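Local structure of MlnD (Bacillus methylotrophicus, 5IL5) at residues A[150-155]-A[270-275]; A[197-202]-A[252-257]; A[33-38]-A[50-55]. The protein forms the dehydratase domain of a trans-AT polyketide synthase for macrolactin, a double hotdog of a family that removes water from β-hydroxyacyl chains on carrier proteins. All blocks are in the same frame, centred on the assembly; numbering follows the deposited sequence.

Contact 1 (A[150-155]-A[270-275]); sequences GNIHLE and YVLDNA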
ATOM      1  N   GLY A 150      -2.155 -24.375 -26.819  1.00 50.49           N
ATOM      2  CA  GLY A 150      -1.790 -25.343 -27.821  1.00 51.48           C
ATOM      3  C   GLY A 150      -1.528 -26.703 -27.215  1.00 49.32           C
ATOM      4  O   GLY A 150      -1.926 -27.002 -26.084  1.00 47.18           O
ATOM      5  N   ASN A 151      -0.841 -27.539 -27.978  1.00 58.42           N
ATOM      6  CA  ASN A 151      -0.535 -28.881 -27.517  1.00 57.52           C
ATOM      7  C   ASN A 151       0.800 -29.298 -28.095  1.00 56.65           C
ATOM      8  O   ASN A 151       1.043 -29.141 -29.295  1.00 60.00           O
ATOM      9  CB  ASN A 151      -1.608 -29.887 -27.956  1.00 59.71           C
ATOM     10  CG  ASN A 151      -2.687 -30.090 -26.916  1.00 59.64           C
ATOM     11  OD1 ASN A 151      -3.730 -29.426 -26.935  1.00 60.90           O
ATOM     12  ND2 ASN A 151      -2.452 -31.029 -26.005  1.00 57.05           N
ATOM     13  N   ILE A 152       1.653 -29.834 -27.233  1.00 41.14           N
ATOM     14  CA  ILE A 152       2.886 -30.478 -27.650  1.00 40.57           C
ATOM     15  C   ILE A 152       2.616 -31.966 -27.655  1.00 40.93           C
ATOM     16  O   ILE A 152       2.160 -32.527 -26.650  1.00 40.15           O
ATOM     17  CB  ILE A 152       4.062 -30.131 -26.721  1.00 39.42           C
ATOM     18  CG1 ILE A 152       4.228 -28.612 -26.623  1.00 39.00           C
ATOM     19  CG2 ILE A 152       5.334 -30.832 -27.200  1.00 40.21           C
ATOM     20  CD1 ILE A 152       4.653 -27.959 -27.926  1.00 40.37           C
ATOM     21  N   HIS A 153       2.881 -32.603 -28.782  1.00 49.35           N
ATOM     22  CA  HIS A 153       2.711 -34.041 -28.881  1.00 48.85           C
ATOM     23  C   HIS A 153       3.897 -34.666 -28.161  1.00 45.49           C
ATOM     24  O   HIS A 153       5.040 -34.563 -28.621  1.00 44.97           O
ATOM     25  CB  HIS A 153       2.618 -34.440 -30.351  1.00 51.49           C
ATOM     26  CG  HIS A 153       1.872 -35.714 -30.594  1.00 52.29           C
ATOM     27  ND1 HIS A 153       2.251 -36.634 -31.550  1.00 52.74           N
ATOM     28  CD2 HIS A 153       0.763 -36.221 -30.005  1.00 52.78           C
ATOM     29  CE1 HIS A 153       1.405 -37.649 -31.541  1.00 53.30           C
ATOM     30  NE2 HIS A 153       0.497 -37.425 -30.609  1.00 53.40           N
ATOM     31  N   LEU A 154       3.632 -35.303 -27.021  1.00 41.37           N
ATOM     32  CA  LEU A 154       4.702 -35.785 -26.161  1.00 41.06           C
ATOM     33  C   LEU A 154       5.225 -37.152 -26.563  1.00 42.26           C
ATOM     34  O   LEU A 154       6.332 -37.515 -26.150  1.00 42.67           O
ATOM     35  CB  LEU A 154       4.235 -35.868 -24.704  1.00 40.01           C
ATOM     36  CG  LEU A 154       3.767 -34.592 -23.999  1.00 38.90           C
ATOM     37  CD1 LEU A 154       3.374 -34.890 -22.565  1.00 38.38           C
ATOM     38  CD2 LEU A 154       4.843 -33.520 -24.039  1.00 38.56           C
ATOM     39  N   GLU A 155       4.473 -37.905 -27.364  1.00 66.07           N
ATOM     40  CA  GLU A 155       4.787 -39.310 -27.619  1.00 68.08           C
ATOM     41  C   GLU A 155       6.230 -39.537 -28.053  1.00 68.28           C
ATOM     42  O   GLU A 155       6.879 -40.439 -27.501  1.00 68.70           O
ATOM     43  CB  GLU A 155       3.791 -39.863 -28.651  1.00 70.41           C
ATOM     44  CG  GLU A 155       2.324 -40.007 -28.176  1.00 70.81           C
ATOM     45  CD  GLU A 155       2.159 -40.125 -26.676  1.00 69.51           C
ATOM     46  OE1 GLU A 155       2.720 -41.075 -26.084  1.00 69.97           O
ATOM     47  OE2 GLU A 155       1.457 -39.265 -26.099  1.00 68.15           O
ATOM     48  N   TYR A 270       7.807 -24.181 -23.045  1.00 25.83           N
ATOM     49  CA  TYR A 270       6.427 -24.459 -22.674  1.00 26.42           C
ATOM     50  C   TYR A 270       6.358 -25.283 -21.397  1.00 25.85           C
ATOM     51  O   TYR A 270       7.130 -26.227 -21.218  1.00 24.86           O
ATOM     52  CB  TYR A 270       5.697 -25.216 -23.786  1.00 26.80           C
ATOM     53  CG  TYR A 270       5.771 -24.545 -25.133  1.00 27.68           C
ATOM     54  CD1 TYR A 270       6.856 -24.737 -25.975  1.00 27.33           C
ATOM     55  CD2 TYR A 270       4.751 -23.716 -25.562  1.00 29.21           C
ATOM     56  CE1 TYR A 270       6.917 -24.121 -27.210  1.00 28.53           C
ATOM     57  CE2 TYR A 270       4.803 -23.093 -26.787  1.00 30.34           C
ATOM     58  CZ  TYR A 270       5.891 -23.296 -27.609  1.00 30.03           C
ATOM     59  OH  TYR A 270       5.946 -22.676 -28.836  1.00 31.53           O
ATOM     60  N   VAL A 271       5.427 -24.920 -20.516  1.00 26.79           N
ATOM     61  CA  VAL A 271       5.040 -25.751 -19.380  1.00 26.87           C
ATOM     62  C   VAL A 271       3.764 -26.488 -19.763  1.00 27.64           C
ATOM     63  O   VAL A 271       2.814 -25.878 -20.267  1.00 28.83           O
ATOM     64  CB  VAL A 271       4.834 -24.908 -18.108  1.00 27.90           C
ATOM     65  CG1 VAL A 271       4.429 -25.793 -16.934  1.00 28.38           C
ATOM     66  CG2 VAL A 271       6.091 -24.133 -17.771  1.00 27.41           C
ATOM     67  N   LEU A 272       3.735 -27.794 -19.515  1.00 27.21           N
ATOM     68  CA  LEU A 272       2.700 -28.672 -20.041  1.00 27.92           C
ATOM     69  C   LEU A 272       2.046 -29.470 -18.923  1.00 28.79           C
ATOM     70  O   LEU A 272       2.678 -29.776 -17.911  1.00 28.40           O
ATOM     71  CB  LEU A 272       3.292 -29.638 -21.065  1.00 26.92           C
ATOM     72  CG  LEU A 272       4.289 -29.024 -22.045  1.00 26.10           C
ATOM     73  CD1 LEU A 272       4.911 -30.107 -22.869  1.00 25.44           C
ATOM     74  CD2 LEU A 272       3.588 -28.022 -22.941  1.00 27.17           C
ATOM     75  N   ASP A 273       0.780 -29.831 -19.123  1.00 30.23           N
ATOM     76  CA  ASP A 273       0.090 -30.709 -18.184  1.00 31.42           C
ATOM     77  C   ASP A 273       0.492 -32.161 -18.456  1.00 30.65           C
ATOM     78  O   ASP A 273       1.387 -32.451 -19.256  1.00 29.18           O
ATOM     79  CB  ASP A 273      -1.423 -30.509 -18.275  1.00 33.64           C
ATOM     80  CG  ASP A 273      -1.976 -30.815 -19.648  1.00 33.91           C
ATOM     81  OD1 ASP A 273      -1.353 -31.596 -20.390  1.00 32.67           O
ATOM     82  OD2 ASP A 273      -3.050 -30.281 -19.978  1.00 35.64           O
ATOM     83  N   ASN A 274      -0.179 -33.102 -17.786  1.00 31.94           N
ATOM     84  CA  ASN A 274       0.189 -34.506 -17.917  1.00 31.51           C
ATOM     85  C   ASN A 274       0.014 -35.033 -19.338  1.00 31.25           C
ATOM     86  O   ASN A 274       0.546 -36.104 -19.655  1.00 30.69           O
ATOM     87  CB  ASN A 274      -0.628 -35.358 -16.941  1.00 33.44           C
ATOM     88  CG  ASN A 274      -2.121 -35.123 -17.066  1.00 35.64           C
ATOM     89  OD1 ASN A 274      -2.600 -34.624 -18.077  1.00 35.73           O
ATOM     90  ND2 ASN A 274      -2.867 -35.517 -16.045  1.00 37.74           N
ATOM     91  N   ALA A 275      -0.707 -34.313 -20.202  1.00 31.89           N
ATOM     92  CA  ALA A 275      -0.967 -34.779 -21.560  1.00 32.12           C
ATOM     93  C   ALA A 275      -0.418 -33.832 -22.624  1.00 31.19           C
ATOM     94  O   ALA A 275      -0.840 -33.908 -23.784  1.00 31.94           O
ATOM     95  CB  ALA A 275      -2.464 -34.997 -21.772  1.00 34.43           C
TER
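Residues 150-153 run extended past residues 270-275, which continue strand 266-272 into a turn, and the chain then bends at L154 into helix 155-158; the backbones stay well apart, I152 CA 7.8 Å from L272 CA and L154 CA 7.4 Å from A275 CA. No hydrogen bond links the two segments, so they meet through apolar side chains. L272 has its CG anti to the carbonyl carbon (chi1 -42°), and its two methyls divide the work: CD2 meets I152 CG1 at 3.8 Å, the two side chains crossing at about a right angle, while CD1 lies 3.6 Å from L154 CD2, the leucines sliding past each other in opposite directions. A leucine suits this place because its forked end lets one methyl meet each of the two loop residues. I152 uses its CG1-CD1 arm for a second partner too, CD1 resting over one face of the Y270 ring, 4.4 Å from CD1 of that tyrosine. Beyond L272 the chain bends in an Asx turn: A275 N donates to D273 OD1 (2.8 Å), approaching from above the carboxylate plane, and the same oxygen is bonded to G277 N. A short acidic side chain can thus tie down two amides of the turn. Backbone hydrogen bonds between G150 and I278 and between I152 and G276 fasten the loop beside strand 278-286. I152 and L154 also pack on Y256 and Y254 of strand 254-258, whereas V271 turns to V217 and V221 of helix 215-229.

Contact 2 (A[197-202]-A[252-257]); sequences QVLLKI and PVYVYA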
ATOM      1  N   GLN A 197      16.109 -30.195 -28.893  1.00 53.15           N
ATOM      2  CA  GLN A 197      14.839 -30.148 -28.195  1.00 51.77           C
ATOM      3  C   GLN A 197      14.995 -30.937 -26.904  1.00 50.79           C
ATOM      4  O   GLN A 197      15.781 -31.884 -26.841  1.00 51.61           O
ATOM      5  CB  GLN A 197      13.720 -30.743 -29.062  1.00 52.77           C
ATOM      6  CG  GLN A 197      13.637 -30.157 -30.474  1.00 54.19           C
ATOM      7  CD  GLN A 197      12.656 -30.911 -31.358  1.00 55.49           C
ATOM      8  OE1 GLN A 197      12.363 -32.089 -31.122  1.00 55.78           O
ATOM      9  NE2 GLN A 197      12.137 -30.232 -32.378  1.00 56.37           N
ATOM     10  N   VAL A 198      14.277 -30.528 -25.861  1.00 49.14           N
ATOM     11  CA  VAL A 198      14.395 -31.171 -24.555  1.00 48.22           C
ATOM     12  C   VAL A 198      13.019 -31.214 -23.909  1.00 47.15           C
ATOM     13  O   VAL A 198      12.284 -30.221 -23.936  1.00 46.33           O
ATOM     14  CB  VAL A 198      15.406 -30.447 -23.640  1.00 47.24           C
ATOM     15  CG1 VAL A 198      14.921 -29.052 -23.276  1.00 45.84           C
ATOM     16  CG2 VAL A 198      15.688 -31.266 -22.386  1.00 46.70           C
ATOM     17  N   LEU A 199      12.660 -32.368 -23.350  1.00 47.30           N
ATOM     18  CA  LEU A 199      11.453 -32.515 -22.545  1.00 46.37           C
ATOM     19  C   LEU A 199      11.870 -32.924 -21.143  1.00 45.54           C
ATOM     20  O   LEU A 199      12.462 -33.993 -20.959  1.00 46.36           O
ATOM     21  CB  LEU A 199      10.497 -33.543 -23.156  1.00 47.52           C
ATOM     22  CG  LEU A 199       9.139 -33.718 -22.466  1.00 46.85           C
ATOM     23  CD1 LEU A 199       8.314 -32.435 -22.510  1.00 45.83           C
ATOM     24  CD2 LEU A 199       8.360 -34.866 -23.088  1.00 48.29           C
ATOM     25  N   LEU A 200      11.550 -32.087 -20.159  1.00 44.02           N
ATOM     26  CA  LEU A 200      11.836 -32.381 -18.764  1.00 43.23           C
ATOM     27  C   LEU A 200      10.593 -32.902 -18.059  1.00 42.87           C
ATOM     28  O   LEU A 200       9.489 -32.391 -18.259  1.00 42.43           O
ATOM     29  CB  LEU A 200      12.342 -31.142 -18.029  1.00 41.89           C
ATOM     30  CG  LEU A 200      13.589 -30.455 -18.577  1.00 42.18           C
ATOM     31  CD1 LEU A 200      13.976 -29.300 -17.677  1.00 40.86           C
ATOM     32  CD2 LEU A 200      14.736 -31.439 -18.691  1.00 43.39           C
ATOM     33  N   LYS A 201      10.789 -33.928 -17.238  1.00 43.21           N
ATOM     34  CA  LYS A 201       9.765 -34.387 -16.311  1.00 42.86           C
ATOM     35  C   LYS A 201       9.989 -33.684 -14.986  1.00 41.50           C
ATOM     36  O   LYS A 201      11.064 -33.801 -14.391  1.00 41.48           O
ATOM     37  CB  LYS A 201       9.814 -35.901 -16.114  1.00 44.13           C
ATOM     38  CG  LYS A 201       8.926 -36.380 -14.975  1.00 43.87           C
ATOM     39  CD  LYS A 201       7.464 -36.186 -15.300  1.00 43.78           C
ATOM     40  CE  LYS A 201       6.596 -36.838 -14.249  1.00 43.89           C
ATOM     41  NZ  LYS A 201       6.478 -35.954 -13.056  1.00 42.43           N
ATOM     42  N   ILE A 202       8.984 -32.947 -14.530  1.00 40.46           N
ATOM     43  CA  ILE A 202       9.129 -32.161 -13.321  1.00 39.16           C
ATOM     44  C   ILE A 202       8.068 -32.584 -12.323  1.00 38.94           C
ATOM     45  O   ILE A 202       7.030 -33.155 -12.674  1.00 39.56           O
ATOM     46  CB  ILE A 202       9.049 -30.648 -13.593  1.00 38.03           C
ATOM     47  CG1 ILE A 202       7.710 -30.266 -14.236  1.00 37.93           C
ATOM     48  CG2 ILE A 202      10.198 -30.244 -14.491  1.00 38.40           C
ATOM     49  CD1 ILE A 202       7.325 -28.821 -14.005  1.00 36.64           C
ATOM     50  N   PRO A 252       1.476 -28.637 -13.370  1.00 38.36           N
ATOM     51  CA  PRO A 252       2.521 -28.765 -14.392  1.00 37.57           C
ATOM     52  C   PRO A 252       3.319 -30.049 -14.212  1.00 37.60           C
ATOM     53  O   PRO A 252       3.652 -30.449 -13.095  1.00 37.62           O
ATOM     54  CB  PRO A 252       3.386 -27.518 -14.165  1.00 36.44           C
ATOM     55  CG  PRO A 252       3.226 -27.218 -12.719  1.00 36.53           C
ATOM     56  CD  PRO A 252       1.815 -27.614 -12.366  1.00 37.78           C
ATOM     57  N   VAL A 253       3.613 -30.704 -15.335  1.00 37.81           N
ATOM     58  CA  VAL A 253       4.223 -32.029 -15.319  1.00 38.17           C
ATOM     59  C   VAL A 253       5.483 -32.038 -16.174  1.00 37.61           C
ATOM     60  O   VAL A 253       6.468 -32.701 -15.834  1.00 37.48           O
ATOM     61  CB  VAL A 253       3.229 -33.093 -15.822  1.00 39.54           C
ATOM     62  CG1 VAL A 253       3.850 -34.485 -15.771  1.00 40.06           C
ATOM     63  CG2 VAL A 253       1.945 -33.062 -15.013  1.00 40.38           C
ATOM     64  N   TYR A 254       5.463 -31.307 -17.287  1.00 25.71           N
ATOM     65  CA  TYR A 254       6.563 -31.325 -18.240  1.00 24.41           C
ATOM     66  C   TYR A 254       7.000 -29.912 -18.590  1.00 24.15           C
ATOM     67  O   TYR A 254       6.228 -28.956 -18.490  1.00 24.95           O
ATOM     68  CB  TYR A 254       6.179 -32.051 -19.531  1.00 24.29           C
ATOM     69  CG  TYR A 254       5.874 -33.517 -19.374  1.00 24.63           C
ATOM     70  CD1 TYR A 254       6.896 -34.457 -19.352  1.00 24.00           C
ATOM     71  CD2 TYR A 254       4.567 -33.965 -19.258  1.00 25.83           C
ATOM     72  CE1 TYR A 254       6.625 -35.792 -19.218  1.00 24.52           C
ATOM     73  CE2 TYR A 254       4.291 -35.302 -19.117  1.00 26.37           C
ATOM     74  CZ  TYR A 254       5.323 -36.211 -19.098  1.00 25.69           C
ATOM     75  OH  TYR A 254       5.048 -37.548 -18.961  1.00 26.44           O
ATOM     76  N   VAL A 255       8.253 -29.803 -19.030  1.00 23.27           N
ATOM     77  CA  VAL A 255       8.795 -28.582 -19.611  1.00 23.15           C
ATOM     78  C   VAL A 255       9.449 -28.933 -20.947  1.00 22.68           C
ATOM     79  O   VAL A 255      10.345 -29.785 -20.999  1.00 22.18           O
ATOM     80  CB  VAL A 255       9.798 -27.905 -18.659  1.00 23.10           C
ATOM     81  CG1 VAL A 255      10.548 -26.771 -19.351  1.00 23.11           C
ATOM     82  CG2 VAL A 255       9.085 -27.396 -17.400  1.00 24.02           C
ATOM     83  N   TYR A 256       9.008 -28.279 -22.020  1.00 25.24           N
ATOM     84  CA  TYR A 256       9.517 -28.517 -23.371  1.00 25.29           C
ATOM     85  C   TYR A 256      10.150 -27.244 -23.921  1.00 25.72           C
ATOM     86  O   TYR A 256       9.559 -26.167 -23.820  1.00 26.33           O
ATOM     87  CB  TYR A 256       8.391 -28.980 -24.301  1.00 25.97           C
ATOM     88  CG  TYR A 256       8.809 -29.128 -25.745  1.00 26.51           C
ATOM     89  CD1 TYR A 256       9.532 -30.236 -26.174  1.00 26.31           C
ATOM     90  CD2 TYR A 256       8.486 -28.162 -26.683  1.00 27.54           C
ATOM     91  CE1 TYR A 256       9.914 -30.374 -27.492  1.00 27.18           C
ATOM     92  CE2 TYR A 256       8.869 -28.289 -28.006  1.00 28.43           C
ATOM     93  CZ  TYR A 256       9.583 -29.399 -28.406  1.00 28.28           C
ATOM     94  OH  TYR A 256       9.971 -29.536 -29.721  1.00 29.53           O
ATOM     95  N   ALA A 257      11.338 -27.369 -24.519  1.00 23.59           N
ATOM     96  CA  ALA A 257      12.074 -26.218 -25.037  1.00 24.27           C
ATOM     97  C   ALA A 257      12.705 -26.549 -26.385  1.00 25.02           C
ATOM     98  O   ALA A 257      13.081 -27.696 -26.633  1.00 24.77           O
ATOM     99  CB  ALA A 257      13.155 -25.780 -24.035  1.00 23.93           C
TER
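Strands 197-202 and 254-257 run antiparallel, their axes 4.5 Å apart at 167°, and five backbone hydrogen bonds join the two segments. V198 and A257 form a hydrogen-bonded pair that exchanges both bonds: V198 N gives to A257 O at 3.2 Å and A257 N returns to V198 O at 3.1 Å. L200 and V255 do the same; the bond from L200 N to V255 O is short (2.7 Å) and nearly straight (173°), and V255 N meets a lone pair of L200 O at 3.0 Å. The fifth runs from I202 N to V253 O, 2.8 Å, with the donor above the carbonyl plane. The backbones of L199 and K201 bond outward to strand 188-194, and those of V253 and Y254 both bond to L272, which makes a classic β bulge on that side. K201, bent at chi2 and chi4, brings NZ back to I202 O at 2.9 Å, while its charge has E189 as a long, weak partner; its aliphatic CE lies against V253 CG1. The Y256 hydroxyl is bonded to E258 OE1, with Q197 merely lying alongside. Between the tyrosines, L199 CD1 approaches Y254 CB at 3.7 Å and sits at the edge of the Y256 ring. V198, L200, V255 and A257 share the other face, where small or branched side chains allow close packing: V198 meets L228 and L200 meets A224 of helix 215-229. A central helix wrapped by an antiparallel sheet is the signature of the hotdog fold, here the C-terminal one of the dehydratase.

Contact 3 (A[33-38]-A[50-55]); sequences HPYISC and INVSDT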
ATOM      1  N   HIS A  33       1.975 -10.989  -0.916  1.00 36.76           N
ATOM      2  CA  HIS A  33       2.398 -12.099  -1.759  1.00 36.88           C
ATOM      3  C   HIS A  33       3.713 -12.637  -1.196  1.00 37.24           C
ATOM      4  O   HIS A  33       4.431 -11.904  -0.514  1.00 37.12           O
ATOM      5  CB  HIS A  33       2.554 -11.635  -3.218  1.00 35.92           C
ATOM      6  CG  HIS A  33       3.000 -12.683  -4.190  1.00 36.06           C
ATOM      7  ND1 HIS A  33       4.320 -13.036  -4.376  1.00 35.96           N
ATOM      8  CD2 HIS A  33       2.288 -13.414  -5.078  1.00 36.38           C
ATOM      9  CE1 HIS A  33       4.396 -13.951  -5.328  1.00 36.16           C
ATOM     10  NE2 HIS A  33       3.176 -14.199  -5.767  1.00 36.44           N
ATOM     11  N   PRO A  34       4.038 -13.912  -1.445  1.00 37.82           N
ATOM     12  CA  PRO A  34       5.303 -14.449  -0.910  1.00 38.27           C
ATOM     13  C   PRO A  34       6.529 -13.601  -1.232  1.00 37.52           C
ATOM     14  O   PRO A  34       7.508 -13.633  -0.474  1.00 38.00           O
ATOM     15  CB  PRO A  34       5.399 -15.840  -1.562  1.00 38.75           C
ATOM     16  CG  PRO A  34       4.045 -16.131  -2.154  1.00 38.86           C
ATOM     17  CD  PRO A  34       3.121 -15.001  -1.816  1.00 38.50           C
ATOM     18  N   TYR A  35       6.516 -12.858  -2.339  1.00 36.54           N
ATOM     19  CA  TYR A  35       7.618 -11.980  -2.702  1.00 35.95           C
ATOM     20  C   TYR A  35       7.287 -10.502  -2.556  1.00 35.32           C
ATOM     21  O   TYR A  35       8.173  -9.670  -2.766  1.00 34.97           O
ATOM     22  CB  TYR A  35       8.071 -12.240  -4.147  1.00 35.49           C
ATOM     23  CG  TYR A  35       8.224 -13.693  -4.546  1.00 36.05           C
ATOM     24  CD1 TYR A  35       8.833 -14.614  -3.704  1.00 36.89           C
ATOM     25  CD2 TYR A  35       7.809 -14.128  -5.796  1.00 35.84           C
ATOM     26  CE1 TYR A  35       8.987 -15.933  -4.085  1.00 37.44           C
ATOM     27  CE2 TYR A  35       7.963 -15.440  -6.182  1.00 36.42           C
ATOM     28  CZ  TYR A  35       8.554 -16.338  -5.325  1.00 37.18           C
ATOM     29  OH  TYR A  35       8.708 -17.645  -5.712  1.00 37.81           O
ATOM     30  N   ILE A  36       6.050 -10.147  -2.213  1.00 35.26           N
ATOM     31  CA  ILE A  36       5.632  -8.751  -2.082  1.00 34.70           C
ATOM     32  C   ILE A  36       5.089  -8.548  -0.673  1.00 35.33           C
ATOM     33  O   ILE A  36       4.107  -9.191  -0.283  1.00 35.87           O
ATOM     34  CB  ILE A  36       4.586  -8.358  -3.145  1.00 34.07           C
ATOM     35  CG1 ILE A  36       5.113  -8.649  -4.560  1.00 33.67           C
ATOM     36  CG2 ILE A  36       4.184  -6.897  -3.003  1.00 33.52           C
ATOM     37  CD1 ILE A  36       4.048  -8.562  -5.646  1.00 33.38           C
ATOM     38  N   SER A  37       5.728  -7.659   0.089  1.00 38.85           N
ATOM     39  CA  SER A  37       5.355  -7.482   1.487  1.00 39.66           C
ATOM     40  C   SER A  37       4.260  -6.440   1.682  1.00 39.31           C
ATOM     41  O   SER A  37       3.395  -6.616   2.547  1.00 40.00           O
ATOM     42  CB  SER A  37       6.585  -7.111   2.323  1.00 40.23           C
ATOM     43  OG  SER A  37       7.099  -5.840   1.979  1.00 39.60           O
ATOM     44  N   CYS A  38       4.265  -5.362   0.906  1.00 34.94           N
ATOM     45  CA  CYS A  38       3.273  -4.314   1.102  1.00 34.64           C
ATOM     46  C   CYS A  38       3.260  -3.381  -0.097  1.00 33.60           C
ATOM     47  O   CYS A  38       4.140  -3.423  -0.959  1.00 33.19           O
ATOM     48  CB  CYS A  38       3.550  -3.529   2.385  1.00 35.22           C
ATOM     49  SG  CYS A  38       5.156  -2.722   2.440  1.00 35.16           S
ATOM     50  N   ILE A  50       9.379  -5.350  -2.526  1.00 33.94           N
ATOM     51  CA  ILE A  50       9.731  -6.752  -2.728  1.00 34.33           C
ATOM     52  C   ILE A  50      10.589  -7.215  -1.560  1.00 35.31           C
ATOM     53  O   ILE A  50      11.520  -6.515  -1.142  1.00 35.69           O
ATOM     54  CB  ILE A  50      10.489  -6.942  -4.056  1.00 34.07           C
ATOM     55  CG1 ILE A  50       9.674  -6.435  -5.252  1.00 33.29           C
ATOM     56  CG2 ILE A  50      10.903  -8.410  -4.236  1.00 34.54           C
ATOM     57  CD1 ILE A  50       8.704  -7.432  -5.829  1.00 33.18           C
ATOM     58  N   ASN A  51      10.322  -8.420  -1.059  1.00 49.65           N
ATOM     59  CA  ASN A  51      11.164  -9.001  -0.018  1.00 50.82           C
ATOM     60  C   ASN A  51      11.225 -10.505  -0.239  1.00 50.32           C
ATOM     61  O   ASN A  51      10.242 -11.210   0.002  1.00 49.72           O
ATOM     62  CB  ASN A  51      10.650  -8.668   1.381  1.00 51.68           C
ATOM     63  CG  ASN A  51      11.541  -9.236   2.465  1.00 53.06           C
ATOM     64  OD1 ASN A  51      12.716  -9.548   2.217  1.00 53.63           O
ATOM     65  ND2 ASN A  51      11.013  -9.326   3.684  1.00 53.75           N
ATOM     66  N   VAL A  52      12.385 -10.986  -0.685  1.00 43.29           N
ATOM     67  CA  VAL A  52      12.649 -12.404  -0.889  1.00 43.03           C
ATOM     68  C   VAL A  52      13.740 -12.914   0.044  1.00 44.49           C
ATOM     69  O   VAL A  52      14.318 -13.972  -0.202  1.00 44.56           O
ATOM     70  CB  VAL A  52      13.015 -12.700  -2.357  1.00 42.16           C
ATOM     71  CG1 VAL A  52      11.834 -12.424  -3.266  1.00 40.77           C
ATOM     72  CG2 VAL A  52      14.235 -11.897  -2.777  1.00 42.93           C
ATOM     73  N   SER A  53      14.058 -12.155   1.092  1.00 45.47           N
ATOM     74  CA  SER A  53      15.086 -12.561   2.040  1.00 47.07           C
ATOM     75  C   SER A  53      14.826 -13.970   2.570  1.00 47.09           C
ATOM     76  O   SER A  53      15.713 -14.830   2.543  1.00 47.70           O
ATOM     77  CB  SER A  53      15.143 -11.541   3.181  1.00 48.36           C
ATOM     78  OG  SER A  53      16.146 -11.857   4.127  1.00 50.10           O
ATOM     79  N   ASP A  54      13.607 -14.224   3.047  1.00 46.48           N
ATOM     80  CA  ASP A  54      13.280 -15.446   3.775  1.00 46.73           C
ATOM     81  C   ASP A  54      12.729 -16.568   2.892  1.00 45.37           C
ATOM     82  O   ASP A  54      12.187 -17.543   3.421  1.00 45.36           O
ATOM     83  CB  ASP A  54      12.280 -15.129   4.890  1.00 47.07           C
ATOM     84  CG  ASP A  54      12.921 -14.382   6.044  1.00 48.82           C
ATOM     85  OD1 ASP A  54      14.147 -14.560   6.253  1.00 50.03           O
ATOM     86  OD2 ASP A  54      12.197 -13.625   6.731  1.00 49.07           O
ATOM     87  N   THR A  55      12.836 -16.449   1.570  1.00 44.29           N
ATOM     88  CA  THR A  55      12.642 -17.581   0.674  1.00 43.29           C
ATOM     89  C   THR A  55      13.947 -18.361   0.567  1.00 44.13           C
ATOM     90  O   THR A  55      15.040 -17.790   0.640  1.00 45.11           O
ATOM     91  CB  THR A  55      12.212 -17.126  -0.720  1.00 41.90           C
ATOM     92  OG1 THR A  55      13.369 -16.717  -1.455  1.00 42.22           O
ATOM     93  CG2 THR A  55      11.237 -15.965  -0.654  1.00 41.41           C
TER
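The open end of the β-hairpin formed by strands 36-39 and 46-50, at the margin of the N-terminal hotdog, is where these two segments meet; P34 and Y35 here also touch C211 of the C-terminal hotdog. I36 and I50 form an antiparallel non-hydrogen-bonded pair, with I36 CG1 4.0 Å from I50 CD1, and I36 packs on A80 and M84 of helix 74-86. One hydrogen bond crosses, N51 N to Y35 O at 3.0 Å, the donor standing above the carbonyl plane (46° out of it). Next to it the Y35 ring, its CG anti to the carbonyl carbon, takes V52 CG1 obliquely at 3.7 Å from CD1. T55 CG2 comes to the edge of that ring, 4.1 Å from CE1. Threonine suits the site by doing two jobs, since its OG1 donates to V52 O (3.2 Å) across a type I turn. N51 OD1 accepts S53 N at 3.1 Å, an Asx turn that leads into the type I turn V52-T55. On the other segment a type I turn from H33 to I36 is closed by I36 N bonding to H33 O, with P34 CD over one face of the H33 ring. Y35 N donates almost straight (171°) to H33 ND1, 3.0 Å, and H33 NE2 is bonded to E76 OE2 of helix 74-86. ND1 therefore acts as acceptor, consistent with a neutral imidazole protonated at NE2, and E76 would probably polarise that N-H.

How the contacts relate
Contacts 1 and 2 belong together: their centres are 8 Å apart, and strands 254-258 and 266-272 are neighbours in the C-terminal hotdog, with a probable hydrogen bond from Y270 N to Y256 O (2.8 Å). Contact 1 thus covers with a loop the face of the strands that contact 2 turns away from helix 215-229. Contact 3 lies in the N-terminal hotdog, on the opposite side of the chain's centre, its centre 32 Å from that of contact 1 and 28 Å from that of contact 2. In active relatives the catalytic site lies between the two hotdogs, with a histidine from the N-terminal one and an aspartate from the C-terminal one; none of the three contacts includes the matching positions.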